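Local atomic coordinates of P-granule scaffold (Caenorhabditis japonica, PDB entry 5W4A), a protein that probably scaffolds germ (P) granules and, as an RNA-binding protein, probably contributes to mRNA repression. Residues C[154-157]-C[158-162]; C[67-70]-C[71-75]. All coordinates share one frame; numbering follows the deposited sequence.

Contact 1: residues C[154-157]-C[158-162]; sequences YEKF and TELSE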
# COMPACT_ATOMS: atom_id res chain seq x y z
N TYR C 154 -5.46 -16.85 -0.70
CA TYR C 154 -5.23 -15.94 0.42
C TYR C 154 -4.24 -14.85 0.04
O TYR C 154 -4.44 -13.67 0.35
CB TYR C 154 -4.75 -16.72 1.65
CG TYR C 154 -4.61 -15.88 2.88
CD1 TYR C 154 -3.37 -15.36 3.23
CD2 TYR C 154 -5.69 -15.60 3.70
CE1 TYR C 154 -3.22 -14.57 4.36
CE2 TYR C 154 -5.54 -14.81 4.84
CZ TYR C 154 -4.31 -14.30 5.15
OH TYR C 154 -4.14 -13.55 6.29
N GLU C 155 -3.18 -15.23 -0.69
CA GLU C 155 -2.22 -14.26 -1.19
C GLU C 155 -2.89 -13.31 -2.18
O GLU C 155 -2.68 -12.09 -2.14
CB GLU C 155 -1.04 -14.99 -1.85
CG GLU C 155 0.01 -14.05 -2.37
CD GLU C 155 1.15 -14.71 -3.16
OE1 GLU C 155 1.08 -15.91 -3.50
OE2 GLU C 155 2.11 -13.97 -3.46
N LYS C 156 -3.71 -13.87 -3.08
CA LYS C 156 -4.39 -13.03 -4.05
C LYS C 156 -5.29 -12.02 -3.36
O LYS C 156 -5.31 -10.84 -3.73
CB LYS C 156 -5.17 -13.92 -5.03
CG LYS C 156 -5.53 -13.25 -6.30
CD LYS C 156 -6.21 -14.21 -7.32
CE LYS C 156 -6.37 -13.51 -8.70
NZ LYS C 156 -7.04 -14.32 -9.82
N PHE C 157 -6.04 -12.47 -2.34
CA PHE C 157 -6.86 -11.55 -1.55
C PHE C 157 -6.01 -10.47 -0.87
O PHE C 157 -6.36 -9.28 -0.88
CB PHE C 157 -7.66 -12.32 -0.50
CG PHE C 157 -8.44 -11.43 0.40
CD1 PHE C 157 -9.57 -10.77 -0.08
CD2 PHE C 157 -8.04 -11.19 1.70
CE1 PHE C 157 -10.28 -9.93 0.71
CE2 PHE C 157 -8.78 -10.35 2.51
CZ PHE C 157 -9.89 -9.71 2.00
N THR C 158 -4.87 -10.86 -0.31
CA THR C 158 -3.99 -9.90 0.35
C THR C 158 -3.52 -8.83 -0.63
O THR C 158 -3.51 -7.63 -0.29
CB THR C 158 -2.78 -10.64 0.95
OG1 THR C 158 -3.26 -11.58 1.94
CG2 THR C 158 -1.81 -9.70 1.60
N GLU C 159 -3.14 -9.23 -1.84
CA GLU C 159 -2.64 -8.25 -2.81
C GLU C 159 -3.78 -7.39 -3.37
O GLU C 159 -3.63 -6.17 -3.49
CB GLU C 159 -1.87 -8.95 -3.93
CG GLU C 159 -0.61 -9.68 -3.44
CD GLU C 159 0.46 -8.77 -2.80
OE1 GLU C 159 0.39 -7.53 -2.88
OE2 GLU C 159 1.42 -9.34 -2.21
N LEU C 160 -4.92 -7.99 -3.69
CA LEU C 160 -6.07 -7.20 -4.14
C LEU C 160 -6.54 -6.22 -3.08
O LEU C 160 -7.11 -5.16 -3.40
CB LEU C 160 -7.21 -8.14 -4.53
CG LEU C 160 -7.05 -8.88 -5.84
CD1 LEU C 160 -8.02 -10.04 -5.97
CD2 LEU C 160 -7.22 -7.90 -7.01
N SER C 161 -6.38 -6.56 -1.80
CA SER C 161 -6.78 -5.67 -0.73
C SER C 161 -6.05 -4.33 -0.82
O SER C 161 -6.57 -3.32 -0.34
CB SER C 161 -6.49 -6.31 0.64
OG SER C 161 -7.42 -7.36 0.94
N GLU C 162 -4.88 -4.30 -1.46
CA GLU C 162 -4.16 -3.04 -1.62
C GLU C 162 -4.95 -2.04 -2.45
O GLU C 162 -4.69 -0.83 -2.37
CB GLU C 162 -2.78 -3.28 -2.28
CG GLU C 162 -1.80 -4.05 -1.39
CD GLU C 162 -1.38 -3.28 -0.17
OE1 GLU C 162 -1.12 -2.05 -0.29
OE2 GLU C 162 -1.40 -3.88 0.92
O HOH W 1 2.56 -11.74 -2.05

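Contact 2: residues C[67-70]-C[71-75]; sequences SGSD and SGTIL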
# COMPACT_ATOMS: atom_id res chain seq x y z
N SER C 67 -20.69 -3.53 -26.62
CA SER C 67 -20.54 -3.12 -28.01
C SER C 67 -20.10 -1.67 -28.08
O SER C 67 -20.55 -0.82 -27.30
CB SER C 67 -21.85 -3.30 -28.78
OG SER C 67 -21.73 -2.80 -30.10
N GLY C 68 -19.19 -1.39 -29.02
CA GLY C 68 -18.66 -0.05 -29.19
C GLY C 68 -17.56 0.32 -28.23
O GLY C 68 -17.17 1.49 -28.17
N SER C 69 -17.07 -0.64 -27.44
CA SER C 69 -15.95 -0.36 -26.56
C SER C 69 -14.79 0.22 -27.35
O SER C 69 -14.42 -0.32 -28.40
CB SER C 69 -15.51 -1.64 -25.85
OG SER C 69 -16.50 -2.05 -24.90
N ASP C 70 -14.22 1.30 -26.86
CA ASP C 70 -13.04 1.86 -27.49
C ASP C 70 -11.77 1.22 -26.91
O ASP C 70 -11.82 0.32 -26.06
CB ASP C 70 -13.01 3.39 -27.40
CG ASP C 70 -12.87 3.92 -25.97
OD1 ASP C 70 -12.47 3.19 -25.05
OD2 ASP C 70 -13.15 5.13 -25.78
N SER C 71 -10.62 1.70 -27.38
CA SER C 71 -9.36 1.04 -27.08
C SER C 71 -9.04 1.09 -25.59
O SER C 71 -8.58 0.09 -25.01
CB SER C 71 -8.24 1.67 -27.90
OG SER C 71 -7.99 2.99 -27.51
N GLY C 72 -9.26 2.25 -24.95
CA GLY C 72 -9.04 2.33 -23.52
C GLY C 72 -9.95 1.43 -22.72
O GLY C 72 -9.53 0.84 -21.73
N THR C 73 -11.22 1.32 -23.13
CA THR C 73 -12.13 0.40 -22.46
C THR C 73 -11.64 -1.04 -22.59
O THR C 73 -11.65 -1.80 -21.62
CB THR C 73 -13.54 0.52 -23.03
OG1 THR C 73 -14.09 1.78 -22.63
CG2 THR C 73 -14.44 -0.62 -22.55
N ILE C 74 -11.21 -1.41 -23.79
CA ILE C 74 -10.74 -2.77 -24.03
C ILE C 74 -9.50 -3.05 -23.17
O ILE C 74 -9.40 -4.10 -22.53
CB ILE C 74 -10.47 -2.99 -25.53
CG1 ILE C 74 -11.80 -2.97 -26.31
CG2 ILE C 74 -9.72 -4.31 -25.81
CD1 ILE C 74 -11.61 -2.75 -27.83
N LEU C 75 -8.53 -2.13 -23.17
CA LEU C 75 -7.29 -2.37 -22.42
C LEU C 75 -7.55 -2.46 -20.91
O LEU C 75 -6.96 -3.30 -20.22
CB LEU C 75 -6.27 -1.28 -22.73
CG LEU C 75 -5.63 -1.37 -24.13
CD1 LEU C 75 -4.90 -0.09 -24.44
CD2 LEU C 75 -4.67 -2.56 -24.24
O HOH W 2 -15.63 2.71 -24.78

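Contact 1: residues C[154-157]-C[158-162]
Tyr-154 O is gripped twice from one residue of the next turn of helix 153-160: Thr-158 N donates at 2.9 Å from one face of the carbonyl plane, and Thr-158 OG1 donates from the opposite face. The hydroxyl can fold back because OG1 sits beside its own backbone N (chi1 -61°); it also lies over one face of the Tyr-154 ring, 3.8 Å from CE1, and is hydrogen-bonded to Arg-128 of the second subunit. Phe-157 O repeats this common serine/threonine side-chain-to-backbone bond of helices, taking Ser-161 N and, at 2.8 Å, Ser-161 OG, which rides 3.5 Å above the Phe-157 ring plane, offset toward the rim. The Phe-157 side chain packs on Val-190 and Ile-193 of helix 187-201. With an alanine in place of Phe-157, a gap would probably open against this helix, and Ser-161 OG would lose the ring face beneath it. The Lys-156 and Leu-160 side chains lie side by side, CG of the lysine 4.1 Å from CD1 of the leucine, while NZ reaches Ala-83 O. Glu-155 OE2 and Glu-159 OE2, 4.8 Å apart, share a water that donates to both, with Glu-155 OE1 taken by Glu-151 N. This bridging water probably eases the repulsion between two like charges.

Contact 2: residues C[67-70]-C[71-75]
Ser-69 meets the first turn of the following helix with its side chain: OG lies 3.4 Å from Thr-73 CG2, and CB rests 4.0 Å from Ile-74 CG1. These are van der Waals contacts with carbon; OG hydrogen-bonds to Pro-66 O. Ser-69 O lies 3.8 Å from Ile-74 CD1. Next comes Asp-70, whose CG stands between its backbone N and carbonyl carbon (chi1 66°), a rotation that swings the carboxylate over the start of the helix. There OD1 accepts from Thr-73 N at 3.0 Å, the N-H pointing almost straight at it (166°) and arriving nearly in line with the C-O bond. The Asp-70 and Thr-73 side chains cross at about a right angle. A water takes the Asp-70 N-H and is hydrogen-bonded to Thr-73 OG1, tying the two residues a second time. The same OD1 also receives Met-1 N, which brings the chain's start to this helix end. Asp-70 O accepts from Ile-74 N at 2.9 Å, beginning the ladder of main-chain bonds, and the Ile-74 side chain also touches Leu-99 of helix 89-100. Asp-70 is thus a classic aspartate N-cap, opening helix 71-84.

Overall arrangement
Both contacts are local, one along a helix and one where a loop enters a helix, and they serve different places in this mostly helical domain. Contact 2 is a surface contact at the start of helix 71-84; contact 1 is partly buried and runs along nearly all of the short helix 153-160, with one side against the second subunit. Their centres are 27 Å apart on opposite sides of the chain's centre, and they do not touch. A side-chain carboxylate receives a main-chain N-H in contact 2, whereas in contact 1 side-chain hydroxyls give second bonds to main-chain carbonyls. A thread joins their elements: Lys-156 of contact 1 reaches Ala-83, on the helix that contact 2 begins.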